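Local coordinates for protein Exo-arabinanase (Penicillium chrysogenum, PDB 3A72) that hydrolyses alpha-1,5-linked arabinan in exo fashion, probably releasing short arabino-oligosaccharides such as arabinobiose, at residues Arg80-Val92 / Val149-Leu161. Sequence-based numbering, arbitrary orientation.
With AHR (alpha-L-arabinofuranose), chain B; AHR (alpha-L-arabinofuranose), chain C.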
loop_
_atom_site.group_PDB
_atom_site.type_symbol
_atom_site.label_atom_id
_atom_site.label_comp_id
_atom_site.label_asym_id
_atom_site.label_seq_id
_atom_site.Cartn_x
_atom_site.Cartn_y
_atom_site.Cartn_z
ATOM N N ARG A 80 -1.258 14.634 -1.319
ATOM C CA ARG A 80 0.187 14.690 -1.241
ATOM C C ARG A 80 0.892 13.390 -0.968
ATOM O O ARG A 80 1.904 13.073 -1.605
ATOM C CB ARG A 80 0.592 15.743 -0.177
ATOM C CG ARG A 80 2.080 16.085 -0.185
ATOM C CD ARG A 80 2.422 17.222 0.828
ATOM N NE ARG A 80 1.558 18.384 0.603
ATOM C CZ ARG A 80 1.707 19.301 -0.313
ATOM N NH1 ARG A 80 2.822 19.334 -1.067
ATOM N NH2 ARG A 80 0.779 20.228 -0.478
ATOM N N TYR A 81 0.401 12.646 0.036
ATOM C CA TYR A 81 1.059 11.439 0.509
ATOM C C TYR A 81 0.112 10.208 0.420
ATOM O O TYR A 81 -1.090 10.305 0.667
ATOM C CB TYR A 81 1.502 11.530 1.946
ATOM C CG TYR A 81 2.730 12.369 2.254
ATOM C CD1 TYR A 81 3.568 12.900 1.262
ATOM C CD2 TYR A 81 3.061 12.620 3.596
ATOM C CE1 TYR A 81 4.692 13.663 1.612
ATOM C CE2 TYR A 81 4.147 13.362 3.937
ATOM C CZ TYR A 81 4.967 13.890 2.930
ATOM O OH TYR A 81 6.104 14.634 3.248
ATOM N N GLN A 82 0.736 9.079 0.121
ATOM C CA GLN A 82 0.195 7.766 0.462
ATOM C C GLN A 82 -1.171 7.463 -0.170
ATOM O O GLN A 82 -2.122 7.112 0.488
ATOM C CB GLN A 82 0.141 7.622 1.987
ATOM C CG GLN A 82 1.537 7.724 2.590
ATOM C CD GLN A 82 1.654 8.532 3.861
ATOM O OE1 GLN A 82 0.667 8.707 4.605
ATOM N NE2 GLN A 82 2.855 8.988 4.149
ATOM N N PRO A 83 -1.223 7.522 -1.519
ATOM C CA PRO A 83 -2.449 7.112 -2.206
ATOM C C PRO A 83 -2.662 5.620 -2.059
ATOM O O PRO A 83 -1.775 4.830 -1.694
ATOM C CB PRO A 83 -2.155 7.464 -3.672
ATOM C CG PRO A 83 -0.662 7.281 -3.791
ATOM C CD PRO A 83 -0.143 7.809 -2.456
ATOM N N PHE A 84 -3.865 5.181 -2.406
ATOM C CA PHE A 84 -4.232 3.762 -2.468
ATOM C C PHE A 84 -5.423 3.635 -3.378
ATOM O O PHE A 84 -6.458 4.272 -3.141
ATOM C CB PHE A 84 -4.585 3.180 -1.068
ATOM C CG PHE A 84 -4.690 1.686 -1.139
ATOM C CD1 PHE A 84 -3.560 0.924 -1.135
ATOM C CD2 PHE A 84 -5.896 1.033 -1.294
ATOM C CE1 PHE A 84 -3.565 -0.429 -1.279
ATOM C CE2 PHE A 84 -5.941 -0.337 -1.431
ATOM C CZ PHE A 84 -4.792 -1.082 -1.419
ATOM N N LEU A 85 -5.331 2.812 -4.427
ATOM C CA LEU A 85 -6.407 2.513 -5.356
ATOM C C LEU A 85 -7.109 1.223 -4.980
ATOM O O LEU A 85 -6.437 0.236 -4.653
ATOM C CB LEU A 85 -5.896 2.424 -6.781
ATOM C CG LEU A 85 -5.519 3.743 -7.424
ATOM C CD1 LEU A 85 -4.682 3.471 -8.670
ATOM C CD2 LEU A 85 -6.777 4.522 -7.805
ATOM N N TYR A 86 -8.448 1.198 -5.093
ATOM C CA TYR A 86 -9.173 -0.033 -4.763
ATOM C C TYR A 86 -10.480 -0.133 -5.564
ATOM O O TYR A 86 -11.368 0.713 -5.407
ATOM C CB TYR A 86 -9.532 -0.069 -3.287
ATOM C CG TYR A 86 -10.062 -1.385 -2.809
ATOM C CD1 TYR A 86 -9.380 -2.581 -3.031
ATOM C CD2 TYR A 86 -11.265 -1.481 -2.116
ATOM C CE1 TYR A 86 -9.860 -3.794 -2.601
ATOM C CE2 TYR A 86 -11.760 -2.706 -1.646
ATOM C CZ TYR A 86 -11.053 -3.833 -1.892
ATOM O OH TYR A 86 -11.559 -5.046 -1.399
ATOM N N SER A 87 -10.568 -1.131 -6.406
ATOM C CA SER A 87 -11.805 -1.448 -7.153
ATOM C C SER A 87 -12.678 -2.278 -6.237
ATOM O O SER A 87 -12.286 -3.376 -5.818
ATOM C CB SER A 87 -11.449 -2.178 -8.436
ATOM O OG SER A 87 -12.604 -2.526 -9.163
ATOM N N LEU A 88 -13.871 -1.780 -5.861
ATOM C CA LEU A 88 -14.718 -2.533 -4.948
ATOM C C LEU A 88 -15.074 -3.882 -5.543
ATOM O O LEU A 88 -15.645 -3.942 -6.627
ATOM C CB LEU A 88 -16.045 -1.796 -4.665
ATOM C CG LEU A 88 -15.971 -0.609 -3.684
ATOM C CD1 LEU A 88 -17.369 -0.113 -3.478
ATOM C CD2 LEU A 88 -15.357 -1.032 -2.354
ATOM N N PRO A 89 -14.809 -4.983 -4.799
ATOM C CA PRO A 89 -15.207 -6.283 -5.293
ATOM C C PRO A 89 -16.618 -6.678 -5.044
ATOM O O PRO A 89 -17.081 -7.730 -5.520
ATOM C CB PRO A 89 -14.239 -7.246 -4.542
ATOM C CG PRO A 89 -13.717 -6.520 -3.408
ATOM C CD PRO A 89 -13.924 -5.061 -3.638
ATOM N N GLU A 90 -17.346 -5.839 -4.320
ATOM C CA GLU A 90 -18.760 -6.008 -3.997
ATOM C C GLU A 90 -19.343 -4.646 -3.704
ATOM O O GLU A 90 -18.602 -3.717 -3.359
ATOM C CB GLU A 90 -18.947 -6.969 -2.828
ATOM C CG GLU A 90 -18.399 -6.468 -1.532
ATOM C CD GLU A 90 -18.561 -7.405 -0.409
ATOM O OE1 GLU A 90 -19.718 -7.578 0.052
ATOM O OE2 GLU A 90 -17.551 -7.967 0.043
ATOM N N ARG A 91 -20.654 -4.528 -3.787
ATOM C CA ARG A 91 -21.345 -3.290 -3.424
ATOM C C ARG A 91 -21.050 -2.983 -1.967
ATOM O O ARG A 91 -21.099 -3.859 -1.109
ATOM C CB ARG A 91 -22.837 -3.504 -3.671
ATOM C CG ARG A 91 -23.730 -2.377 -3.126
ATOM C CD ARG A 91 -25.164 -2.487 -3.614
ATOM N NE ARG A 91 -25.411 -2.010 -4.957
ATOM C CZ ARG A 91 -25.631 -0.730 -5.295
ATOM N NH1 ARG A 91 -25.557 0.212 -4.365
ATOM N NH2 ARG A 91 -25.912 -0.380 -6.541
ATOM N N VAL A 92 -20.867 -1.706 -1.656
ATOM C CA VAL A 92 -20.829 -1.191 -0.299
ATOM C C VAL A 92 -21.798 -0.034 -0.226
ATOM O O VAL A 92 -21.584 0.990 -0.869
ATOM C CB VAL A 92 -19.405 -0.789 0.174
ATOM C CG1 VAL A 92 -19.502 -0.228 1.578
ATOM C CG2 VAL A 92 -18.479 -1.980 0.130
ATOM N N VAL A 149 -1.722 10.875 10.902
ATOM C CA VAL A 149 -2.183 9.614 10.383
ATOM C C VAL A 149 -1.543 9.394 9.013
ATOM O O VAL A 149 -1.166 10.362 8.319
ATOM C CB VAL A 149 -3.709 9.547 10.277
ATOM C CG1 VAL A 149 -4.334 9.628 11.656
ATOM C CG2 VAL A 149 -4.278 10.615 9.351
ATOM N N TRP A 150 -1.404 8.121 8.605
ATOM C CA TRP A 150 -0.648 7.787 7.406
ATOM C C TRP A 150 -1.145 6.516 6.729
ATOM O O TRP A 150 -1.633 5.583 7.391
ATOM C CB TRP A 150 0.751 7.520 7.780
ATOM C CG TRP A 150 1.590 8.281 8.739
ATOM C CD1 TRP A 150 1.865 7.956 10.032
ATOM C CD2 TRP A 150 2.371 9.459 8.448
ATOM N NE1 TRP A 150 2.712 8.870 10.524
ATOM C CE2 TRP A 150 3.088 9.786 9.602
ATOM C CE3 TRP A 150 2.506 10.262 7.323
ATOM C CZ2 TRP A 150 3.966 10.840 9.660
ATOM C CZ3 TRP A 150 3.412 11.319 7.366
ATOM C CH2 TRP A 150 4.125 11.583 8.536
ATOM N N GLU A 151 -0.878 6.385 5.437
ATOM C CA GLU A 151 -0.712 5.060 4.792
ATOM C C GLU A 151 -1.991 4.202 4.773
ATOM O O GLU A 151 -1.983 3.052 5.231
ATOM C CB GLU A 151 0.446 4.313 5.410
ATOM C CG GLU A 151 1.794 5.019 5.227
ATOM C CD GLU A 151 2.741 4.892 6.374
ATOM O OE1 GLU A 151 2.466 4.303 7.421
ATOM O OE2 GLU A 151 3.922 5.452 6.250
ATOM N N PRO A 152 -3.068 4.676 4.180
ATOM C CA PRO A 152 -4.280 3.867 4.098
ATOM C C PRO A 152 -4.112 2.608 3.228
ATOM O O PRO A 152 -3.416 2.622 2.184
ATOM C CB PRO A 152 -5.313 4.780 3.442
ATOM C CG PRO A 152 -4.478 5.749 2.636
ATOM C CD PRO A 152 -3.260 6.006 3.509
ATOM N N PHE A 153 -4.800 1.564 3.644
ATOM C CA PHE A 153 -4.945 0.322 2.889
ATOM C C PHE A 153 -6.420 -0.079 2.968
ATOM O O PHE A 153 -6.956 -0.142 4.082
ATOM C CB PHE A 153 -4.033 -0.792 3.453
ATOM C CG PHE A 153 -4.055 -2.038 2.579
ATOM C CD1 PHE A 153 -3.127 -2.177 1.568
ATOM C CD2 PHE A 153 -5.028 -2.999 2.744
ATOM C CE1 PHE A 153 -3.196 -3.248 0.698
ATOM C CE2 PHE A 153 -5.104 -4.078 1.864
ATOM C CZ PHE A 153 -4.206 -4.186 0.860
ATOM N N LEU A 154 -7.059 -0.303 1.841
ATOM C CA LEU A 154 -8.496 -0.575 1.772
ATOM C C LEU A 154 -8.780 -2.049 1.466
ATOM O O LEU A 154 -8.124 -2.631 0.610
ATOM C CB LEU A 154 -9.169 0.277 0.689
ATOM C CG LEU A 154 -9.064 1.798 0.856
ATOM C CD1 LEU A 154 -9.704 2.520 -0.307
ATOM C CD2 LEU A 154 -9.700 2.287 2.165
ATOM N N LEU A 155 -9.791 -2.595 2.136
ATOM C CA LEU A 155 -10.200 -3.982 1.929
ATOM C C LEU A 155 -11.689 -4.090 2.220
ATOM O O LEU A 155 -12.122 -3.638 3.309
ATOM C CB LEU A 155 -9.407 -4.891 2.828
ATOM C CG LEU A 155 -9.733 -6.410 2.775
ATOM C CD1 LEU A 155 -8.465 -7.260 2.836
ATOM C CD2 LEU A 155 -10.670 -6.786 3.850
ATOM N N ALA A 156 -12.483 -4.648 1.349
ATOM C CA ALA A 156 -13.903 -4.897 1.584
ATOM C C ALA A 156 -14.124 -6.325 2.065
ATOM O O ALA A 156 -13.454 -7.264 1.639
ATOM C CB ALA A 156 -14.711 -4.640 0.322
ATOM N N ASN A 157 -15.147 -6.482 2.907
ATOM C CA ASN A 157 -15.567 -7.779 3.395
ATOM C C ASN A 157 -17.008 -7.660 3.874
ATOM O O ASN A 157 -17.313 -6.732 4.620
ATOM C CB ASN A 157 -14.697 -8.224 4.540
ATOM C CG ASN A 157 -15.070 -9.595 5.045
ATOM O OD1 ASN A 157 -15.138 -10.569 4.266
ATOM N ND2 ASN A 157 -15.318 -9.658 6.344
ATOM N N LYS A 158 -17.863 -8.579 3.451
ATOM C CA LYS A 158 -19.221 -8.665 3.980
ATOM C C LYS A 158 -19.953 -7.329 3.926
ATOM O O LYS A 158 -20.638 -6.915 4.874
ATOM C CB LYS A 158 -19.248 -9.231 5.407
ATOM C CG LYS A 158 -18.734 -10.655 5.478
ATOM C CD LYS A 158 -18.716 -11.421 6.786
ATOM C CE LYS A 158 -18.870 -10.809 8.155
ATOM N NZ LYS A 158 -18.781 -11.737 9.339
ATOM N N GLY A 159 -19.875 -6.646 2.786
ATOM C CA GLY A 159 -20.612 -5.454 2.561
ATOM C C GLY A 159 -20.063 -4.226 3.252
ATOM O O GLY A 159 -20.731 -3.172 3.256
ATOM N N LYS A 160 -18.876 -4.322 3.817
ATOM C CA LYS A 160 -18.221 -3.232 4.514
ATOM C C LYS A 160 -16.873 -2.939 3.865
ATOM O O LYS A 160 -16.261 -3.832 3.271
ATOM C CB LYS A 160 -17.967 -3.618 5.978
ATOM C CG LYS A 160 -19.247 -3.925 6.748
ATOM C CD LYS A 160 -18.946 -4.494 8.159
ATOM C CE LYS A 160 -18.514 -5.967 8.124
ATOM N NZ LYS A 160 -18.204 -6.391 9.559
ATOM N N LEU A 161 -16.435 -1.712 4.034
ATOM C CA LEU A 161 -15.091 -1.340 3.657
ATOM C C LEU A 161 -14.277 -1.018 4.925
ATOM O O LEU A 161 -14.758 -0.240 5.767
ATOM C CB LEU A 161 -15.057 -0.144 2.719
ATOM C CG LEU A 161 -13.703 0.249 2.157
ATOM C CD1 LEU A 161 -13.205 -0.803 1.196
ATOM C CD2 LEU A 161 -13.741 1.596 1.476
HETATM O O5 AHR B . 6.964 8.908 6.625
HETATM C C5 AHR B . 5.845 8.309 7.355
HETATM C C4 AHR B . 6.368 7.135 8.134
HETATM O O4 AHR B . 6.732 6.108 7.201
HETATM C C3 AHR B . 5.317 6.515 9.047
HETATM O O3 AHR B . 5.353 7.157 10.333
HETATM C C2 AHR B . 5.774 5.037 9.109
HETATM O O2 AHR B . 4.691 4.118 9.247
HETATM C C1 AHR B . 6.569 4.828 7.822
HETATM O O1 AHR B . 7.923 4.385 8.127
HETATM O O5 AHR C . 4.938 8.745 2.117
HETATM C C5 AHR C . 5.766 9.929 2.306
HETATM C C4 AHR C . 6.674 9.695 3.495
HETATM O O4 AHR C . 5.835 9.584 4.694
HETATM C C3 AHR C . 7.521 10.920 3.811
HETATM O O3 AHR C . 8.734 10.947 3.032
HETATM C C2 AHR C . 7.862 10.653 5.292
HETATM O O2 AHR C . 8.167 11.866 6.018
HETATM C C1 AHR C . 6.577 10.012 5.834
HETATM O O HOH W 1 -0.488 11.161 5.738
HETATM O O HOH W 2 -1.324 4.230 1.368
HETATM O O HOH W 3 -17.510 -10.594 1.415
HETATM O O HOH W 4 -15.150 -8.146 -0.744
#
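Two neighbouring blades of a six-bladed beta-propeller meet here through their innermost strands, 82-87 and 149-157, which run nearly parallel (8°) and start at the arabinobiose site. At the sugar end Gln82 reaches across: its OE1 takes the amide of Glu151 (N to OE1 2.9 Å) from above the carbonyl plane and also a proton from a water that also donates to Val149 O. Gln82 NE2 gives an almost straight bond to O5 of one arabinofuranose (2.9 Å, 170°). C5 of that sugar sits over the Tyr81 ring, whose CD2 meets Trp150 CZ3 edge to edge, 4.0 Å apart; the Trp150 face carries C5 of the other sugar.

In the middle of the strands aromatic rings fill the space between the blades. Phe84, its CG anti to the backbone N (chi1 -169°), extends toward strand 149-157, so that Phe153 CA lies over its face and Phe153 CD1 comes 3.4 Å from Phe84 CE1. Polar contacts then return: Tyr86 lays a face on Leu154 O, and its OH accepts a hydrogen bond from Ala156 N at 2.9 Å. At the far end Glu90 OE1 accepts one from Gly159 N (2.9 Å), within the type I' turn Asn157-Lys160, from above the carboxylate plane.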